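Alternansucrase (Leuconostoc mesenteroides, PDB 6HVG) belongs to glycoside hydrolase family 70, joining a large TIM-barrel-class region that carries a calcium ion to flanking repeats of the choline-binding type. Local coordinates at residues 372-377 / 1359-1363; 1297-1302 / 1330-1334. All blocks are in the same frame, centred on the assembly; numbering follows the deposited sequence.

Interaction 1 of 2, residues 372-377 / 1359-1363; sequences TAIEYQ and MPNGV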
ATOM      1  N   THR A 372      43.563   1.749 -26.691  1.00 59.17           N
ATOM      2  CA  THR A 372      44.412   0.688 -26.159  1.00 53.96           C
ATOM      3  C   THR A 372      44.231   0.452 -24.652  1.00 51.42           C
ATOM      4  O   THR A 372      44.648  -0.580 -24.139  1.00 50.76           O
ATOM      5  CB  THR A 372      45.879   0.960 -26.538  1.00 54.25           C
ATOM      6  OG1 THR A 372      46.667  -0.183 -26.205  1.00 56.99           O
ATOM      7  CG2 THR A 372      46.418   2.205 -25.864  1.00 54.33           C
ATOM      8  N   ALA A 373      43.587   1.402 -23.961  1.00 51.10           N
ATOM      9  CA  ALA A 373      43.313   1.341 -22.513  1.00 48.62           C
ATOM     10  C   ALA A 373      44.568   1.111 -21.691  1.00 51.81           C
ATOM     11  O   ALA A 373      44.540   0.438 -20.661  1.00 53.09           O
ATOM     12  CB  ALA A 373      42.295   0.284 -22.193  1.00 48.76           C
ATOM     13  N   ILE A 374      45.665   1.695 -22.177  1.00 51.42           N
ATOM     14  CA  ILE A 374      46.957   1.719 -21.522  1.00 49.75           C
ATOM     15  C   ILE A 374      47.089   3.012 -20.701  1.00 48.53           C
ATOM     16  O   ILE A 374      47.655   3.009 -19.608  1.00 50.62           O
ATOM     17  CB  ILE A 374      48.068   1.668 -22.593  1.00 52.28           C
ATOM     18  CG1 ILE A 374      48.026   0.340 -23.356  1.00 51.59           C
ATOM     19  CG2 ILE A 374      49.445   1.895 -21.997  1.00 56.80           C
ATOM     20  CD1 ILE A 374      48.053  -0.897 -22.499  1.00 52.72           C
ATOM     21  N   GLU A 375      46.559   4.103 -21.240  1.00 46.39           N
ATOM     22  CA  GLU A 375      46.566   5.375 -20.557  1.00 48.02           C
ATOM     23  C   GLU A 375      45.613   5.410 -19.382  1.00 46.62           C
ATOM     24  O   GLU A 375      44.431   5.086 -19.525  1.00 47.43           O
ATOM     25  CB  GLU A 375      46.182   6.503 -21.508  1.00 52.39           C
ATOM     26  CG  GLU A 375      47.231   6.705 -22.595  1.00 59.57           C
ATOM     27  CD  GLU A 375      47.004   7.959 -23.412  1.00 65.14           C
ATOM     28  OE1 GLU A 375      46.344   8.884 -22.880  1.00 64.39           O
ATOM     29  OE2 GLU A 375      47.489   8.009 -24.573  1.00 69.86           O
ATOM     30  N   TYR A 376      46.121   5.816 -18.224  1.00 43.20           N
ATOM     31  CA  TYR A 376      45.271   5.965 -17.059  1.00 40.70           C
ATOM     32  C   TYR A 376      44.264   7.081 -17.300  1.00 40.40           C
ATOM     33  O   TYR A 376      44.606   8.101 -17.814  1.00 41.45           O
ATOM     34  CB  TYR A 376      46.092   6.223 -15.816  1.00 39.14           C
ATOM     35  CG  TYR A 376      46.901   5.012 -15.381  1.00 41.67           C
ATOM     36  CD1 TYR A 376      46.284   3.780 -15.122  1.00 41.73           C
ATOM     37  CD2 TYR A 376      48.285   5.095 -15.200  1.00 40.28           C
ATOM     38  CE1 TYR A 376      47.032   2.681 -14.703  1.00 42.07           C
ATOM     39  CE2 TYR A 376      49.031   3.999 -14.805  1.00 41.44           C
ATOM     40  CZ  TYR A 376      48.405   2.793 -14.540  1.00 43.09           C
ATOM     41  OH  TYR A 376      49.142   1.701 -14.127  1.00 41.09           O
ATOM     42  N   GLN A 377      43.006   6.837 -16.962  1.00 41.92           N
ATOM     43  CA  GLN A 377      41.931   7.805 -17.152  1.00 43.98           C
ATOM     44  C   GLN A 377      41.658   8.662 -15.946  1.00 44.43           C
ATOM     45  O   GLN A 377      40.880   9.615 -16.034  1.00 43.88           O
ATOM     46  CB  GLN A 377      40.635   7.085 -17.531  1.00 44.17           C
ATOM     47  CG  GLN A 377      40.719   6.266 -18.802  1.00 44.58           C
ATOM     48  CD  GLN A 377      41.065   7.108 -19.986  1.00 45.19           C
ATOM     49  OE1 GLN A 377      40.252   7.877 -20.460  1.00 51.51           O
ATOM     50  NE2 GLN A 377      42.277   6.975 -20.465  1.00 47.30           N
ATOM     51  N   MET A1359      40.285  -3.357 -17.019  1.00 44.65           N
ATOM     52  CA  MET A1359      41.096  -3.154 -18.209  1.00 45.75           C
ATOM     53  C   MET A1359      42.562  -2.968 -17.823  1.00 44.15           C
ATOM     54  O   MET A1359      42.906  -3.020 -16.650  1.00 45.82           O
ATOM     55  CB  MET A1359      40.533  -1.985 -19.006  1.00 49.03           C
ATOM     56  CG  MET A1359      39.057  -2.184 -19.366  1.00 51.43           C
ATOM     57  SD  MET A1359      38.569  -1.122 -20.731  1.00 56.76           S
ATOM     58  CE  MET A1359      37.083  -0.319 -20.184  1.00 61.50           C
ATOM     59  N   PRO A1360      43.461  -2.816 -18.792  1.00 44.91           N
ATOM     60  CA  PRO A1360      44.869  -2.695 -18.398  1.00 44.51           C
ATOM     61  C   PRO A1360      45.135  -1.432 -17.561  1.00 46.35           C
ATOM     62  O   PRO A1360      46.074  -1.419 -16.777  1.00 44.80           O
ATOM     63  CB  PRO A1360      45.605  -2.616 -19.727  1.00 44.65           C
ATOM     64  CG  PRO A1360      44.676  -3.168 -20.745  1.00 46.02           C
ATOM     65  CD  PRO A1360      43.293  -2.887 -20.250  1.00 46.36           C
ATOM     66  N   ASN A1361      44.307  -0.397 -17.740  1.00 44.77           N
ATOM     67  CA  ASN A1361      44.380   0.803 -16.929  1.00 44.47           C
ATOM     68  C   ASN A1361      43.464   0.748 -15.714  1.00 45.46           C
ATOM     69  O   ASN A1361      43.273   1.752 -15.023  1.00 42.53           O
ATOM     70  CB  ASN A1361      44.065   2.052 -17.761  1.00 46.50           C
ATOM     71  CG  ASN A1361      42.692   2.007 -18.362  1.00 47.14           C
ATOM     72  OD1 ASN A1361      41.914   1.098 -18.091  1.00 49.56           O
ATOM     73  ND2 ASN A1361      42.393   2.967 -19.204  1.00 48.93           N
ATOM     74  N   GLY A1362      42.872  -0.424 -15.451  1.00 47.44           N
ATOM     75  CA  GLY A1362      42.130  -0.682 -14.192  1.00 46.17           C
ATOM     76  C   GLY A1362      40.685  -0.254 -14.190  1.00 45.46           C
ATOM     77  O   GLY A1362      39.992  -0.451 -13.196  1.00 49.55           O
ATOM     78  N   VAL A1363      40.228   0.298 -15.312  1.00 43.92           N
ATOM     79  CA  VAL A1363      38.851   0.725 -15.469  1.00 43.75           C
ATOM     80  C   VAL A1363      37.960  -0.516 -15.501  1.00 43.38           C
ATOM     81  O   VAL A1363      38.240  -1.504 -16.194  1.00 42.39           O
ATOM     82  CB  VAL A1363      38.655   1.491 -16.798  1.00 45.67           C
ATOM     83  CG1 VAL A1363      37.191   1.830 -17.018  1.00 46.64           C
ATOM     84  CG2 VAL A1363      39.471   2.772 -16.815  1.00 45.01           C
TER
HETATM   85  O   HOH W   1      42.390   4.355 -15.322  1.00 35.09           O
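Asn1361 is the residue most covered in this contact between two loops: about 99 Å² of its surface lies against segment 372-377, followed by Ala373 and Pro1360. Its amide reaches across the gap, and ND2 donates a nearly straight hydrogen bond to the carbonyl O of Glu375 (3.0 Å). That carbonyl is shared, because Gln377 NE2 also donates to Glu375 O at 3.0 Å. On the other side of the amide, Asn1361 OD1 receives a weak bond from Val1363 N (3.3 Å), so the side chain links its own turn to the opposing loop. The turn, Met1359 to Gly1362, is type I, closed by Gly1362 N to Met1359 O (2.9 Å). Met1359 N returns a bond to Val1363 O (2.9 Å), and Gly1362 has positive phi, which together make a type I turn with a G1 beta bulge. Ala373, itself at positive phi, points its methyl at the turn: CB lies 3.9 Å from Pro1360 CD and 4.2 Å from Met1359 SD. Pro1360 CB also meets Ile374 CD1 at 4.1 Å, an apolar patch beside the polar one. A water joins the loops once more, accepting from Gln377 N (3.0 Å) and donating to Asn1361 O (2.8 Å); that carbonyl also faces the ring edge of Tyr376, 3.6 Å from CD1. Phe360 on strand 360-363 packs against Ala373, Met1359 and Pro1360, while Tyr1324 on strand 1323-1326 touches Gln377 and Val1363, setting the contact between strands from the two repeat-bearing parts of the chain.

Interaction 2 of 2, residues 1297-1302 / 1330-1334; sequences DASGVK and GYMVR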
ATOM      1  N   ASP A1297      53.341   3.366  -8.326  1.00 47.15           N
ATOM      2  CA  ASP A1297      54.680   2.922  -7.911  1.00 46.92           C
ATOM      3  C   ASP A1297      55.112   1.682  -8.744  1.00 47.90           C
ATOM      4  O   ASP A1297      54.405   1.260  -9.663  1.00 48.09           O
ATOM      5  CB  ASP A1297      54.753   2.740  -6.389  1.00 44.10           C
ATOM      6  CG  ASP A1297      54.075   1.468  -5.891  1.00 46.03           C
ATOM      7  OD1 ASP A1297      53.880   0.506  -6.679  1.00 47.79           O
ATOM      8  OD2 ASP A1297      53.750   1.395  -4.669  1.00 42.18           O
ATOM      9  N   ALA A1298      56.275   1.134  -8.453  1.00 48.49           N
ATOM     10  CA  ALA A1298      56.792   0.043  -9.245  1.00 48.26           C
ATOM     11  C   ALA A1298      55.846  -1.144  -9.241  1.00 47.10           C
ATOM     12  O   ALA A1298      55.713  -1.821 -10.254  1.00 43.36           O
ATOM     13  CB  ALA A1298      58.164  -0.361  -8.742  1.00 50.15           C
ATOM     14  N   SER A1299      55.192  -1.385  -8.114  1.00 48.37           N
ATOM     15  CA  SER A1299      54.228  -2.495  -8.005  1.00 52.85           C
ATOM     16  C   SER A1299      52.869  -2.226  -8.678  1.00 53.93           C
ATOM     17  O   SER A1299      52.305  -3.127  -9.290  1.00 59.07           O
ATOM     18  CB  SER A1299      54.020  -2.866  -6.533  1.00 53.97           C
ATOM     19  OG  SER A1299      55.246  -3.321  -5.971  1.00 55.14           O
ATOM     20  N   GLY A1300      52.349  -1.006  -8.569  1.00 51.33           N
ATOM     21  CA  GLY A1300      51.053  -0.702  -9.143  1.00 47.28           C
ATOM     22  C   GLY A1300      50.498   0.647  -8.729  1.00 47.08           C
ATOM     23  O   GLY A1300      51.230   1.496  -8.218  1.00 49.52           O
ATOM     24  N   VAL A1301      49.194   0.848  -8.919  1.00 43.22           N
ATOM     25  CA  VAL A1301      48.551   2.128  -8.596  1.00 39.72           C
ATOM     26  C   VAL A1301      47.851   2.088  -7.249  1.00 38.19           C
ATOM     27  O   VAL A1301      47.211   1.106  -6.908  1.00 42.36           O
ATOM     28  CB  VAL A1301      47.560   2.524  -9.675  1.00 38.17           C
ATOM     29  CG1 VAL A1301      47.058   3.935  -9.460  1.00 39.60           C
ATOM     30  CG2 VAL A1301      48.214   2.425 -11.037  1.00 39.06           C
ATOM     31  N   LYS A1302      48.023   3.144  -6.474  1.00 37.73           N
ATOM     32  CA  LYS A1302      47.391   3.290  -5.169  1.00 39.80           C
ATOM     33  C   LYS A1302      46.463   4.496  -5.207  1.00 40.44           C
ATOM     34  O   LYS A1302      46.604   5.355  -6.084  1.00 39.92           O
ATOM     35  CB  LYS A1302      48.457   3.495  -4.099  1.00 41.93           C
ATOM     36  CG  LYS A1302      49.457   2.348  -4.019  1.00 45.25           C
ATOM     37  CD  LYS A1302      50.421   2.481  -2.860  1.00 46.91           C
ATOM     38  CE  LYS A1302      51.353   3.664  -3.054  1.00 49.52           C
ATOM     39  NZ  LYS A1302      52.205   3.744  -1.851  1.00 54.15           N
ATOM     40  N   GLY A1330      46.337  -2.963  -1.312  1.00 46.61           N
ATOM     41  CA  GLY A1330      46.198  -1.532  -1.541  1.00 41.86           C
ATOM     42  C   GLY A1330      46.477  -1.138  -2.976  1.00 41.60           C
ATOM     43  O   GLY A1330      46.734   0.034  -3.255  1.00 40.38           O
ATOM     44  N   TYR A1331      46.404  -2.103  -3.893  1.00 40.84           N
ATOM     45  CA  TYR A1331      46.763  -1.880  -5.287  1.00 42.55           C
ATOM     46  C   TYR A1331      45.580  -2.088  -6.215  1.00 41.51           C
ATOM     47  O   TYR A1331      44.866  -3.065  -6.098  1.00 45.23           O
ATOM     48  CB  TYR A1331      47.926  -2.808  -5.707  1.00 44.04           C
ATOM     49  CG  TYR A1331      49.273  -2.364  -5.178  1.00 46.31           C
ATOM     50  CD1 TYR A1331      49.868  -1.210  -5.650  1.00 48.80           C
ATOM     51  CD2 TYR A1331      49.937  -3.080  -4.182  1.00 47.77           C
ATOM     52  CE1 TYR A1331      51.089  -0.793  -5.171  1.00 50.39           C
ATOM     53  CE2 TYR A1331      51.155  -2.655  -3.687  1.00 48.77           C
ATOM     54  CZ  TYR A1331      51.718  -1.517  -4.186  1.00 51.76           C
ATOM     55  OH  TYR A1331      52.934  -1.085  -3.713  1.00 59.50           O
ATOM     56  N   MET A1332      45.393  -1.155  -7.128  1.00 40.70           N
ATOM     57  CA  MET A1332      44.399  -1.254  -8.177  1.00 40.86           C
ATOM     58  C   MET A1332      44.584  -2.547  -8.942  1.00 41.81           C
ATOM     59  O   MET A1332      45.709  -2.945  -9.233  1.00 47.68           O
ATOM     60  CB  MET A1332      44.567  -0.056  -9.122  1.00 39.90           C
ATOM     61  CG  MET A1332      43.661  -0.022 -10.317  1.00 41.06           C
ATOM     62  SD  MET A1332      44.052   1.329 -11.441  1.00 44.94           S
ATOM     63  CE  MET A1332      43.585   2.725 -10.434  1.00 42.88           C
ATOM     64  N   VAL A1333      43.483  -3.206  -9.268  1.00 40.71           N
ATOM     65  CA  VAL A1333      43.518  -4.428 -10.072  1.00 41.53           C
ATOM     66  C   VAL A1333      43.473  -4.029 -11.529  1.00 43.02           C
ATOM     67  O   VAL A1333      42.644  -3.198 -11.919  1.00 45.52           O
ATOM     68  CB  VAL A1333      42.313  -5.350  -9.748  1.00 41.78           C
ATOM     69  CG1 VAL A1333      42.134  -6.444 -10.791  1.00 40.26           C
ATOM     70  CG2 VAL A1333      42.468  -5.941  -8.341  1.00 41.03           C
ATOM     71  N   ARG A1334      44.352  -4.627 -12.329  1.00 44.46           N
ATOM     72  CA  ARG A1334      44.491  -4.283 -13.740  1.00 46.60           C
ATOM     73  C   ARG A1334      44.827  -5.525 -14.539  1.00 48.20           C
ATOM     74  O   ARG A1334      45.568  -6.364 -14.072  1.00 53.48           O
ATOM     75  CB  ARG A1334      45.637  -3.268 -13.910  1.00 50.16           C
ATOM     76  CG  ARG A1334      45.522  -1.998 -13.061  1.00 52.00           C
ATOM     77  CD  ARG A1334      46.666  -1.025 -13.306  1.00 52.70           C
ATOM     78  NE  ARG A1334      47.906  -1.555 -12.758  1.00 51.46           N
ATOM     79  CZ  ARG A1334      49.062  -1.634 -13.402  1.00 47.16           C
ATOM     80  NH1 ARG A1334      49.198  -1.177 -14.643  1.00 47.26           N
ATOM     81  NH2 ARG A1334      50.093  -2.174 -12.776  1.00 46.38           N
TER
HETATM   82  O   HOH W   2      48.197  -1.667  -9.871  1.00 48.81           O
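One carboxylate, that of Asp1297, holds both its own turn and the opposing loop: OD2 accepts a hydrogen bond from Tyr1331 OH (2.8 Å), while OD1 accepts from Gly1300 N (2.9 Å) and, weakly, from Ser1299 N (2.7 Å). The tyrosine ring lies close beside the turn and the start of the strand, its CE1 3.6 Å from Gly1300 N and 3.7 Å from Lys1302 CG. A side chain on Gly1300 would run into it, with an ideal CB only 3.2 Å from Tyr1331 CD1. The OD1 bond to the backbone three residues on is an Asx motif, set at the bend of the beta hairpin formed by strands 1294-1296 and 1301-1304. Beyond the bend the backbones meet through Met1332 N to Val1301 O (2.9 Å), and Tyr1331 CA makes a CA-H...O contact with the same oxygen at 3.4 Å. Val1301 CG1 packs on Met1332 CE (3.8 Å). A water bound by Val1301 N, Met1332 O and Arg1334 NE, each at 2.9 Å, bridges the segments.

In the fold
From the N terminus the chain runs through choline-binding-type repeats to segment 372-377, then through the eight-stranded parallel sheet of the family 70 region and on to 1297-1302. Interaction 2 closes a short loop there, spanning the 27 residues to 1330-1334. Farther on, 1359-1363 meets 372-377, so interaction 1 closes a loop of 981 residues inside which interaction 2 is nested. Their centres are about 12 Å apart and they touch: Tyr376 OH lies 3.3 Å from Val1301 CG2, and Pro1360 O 3.4 Å from Arg1334 CB. Together they join the hairpin of strands 1294-1296 and 1301-1304 to the loops 372-377, 1330-1334 and 1359-1363.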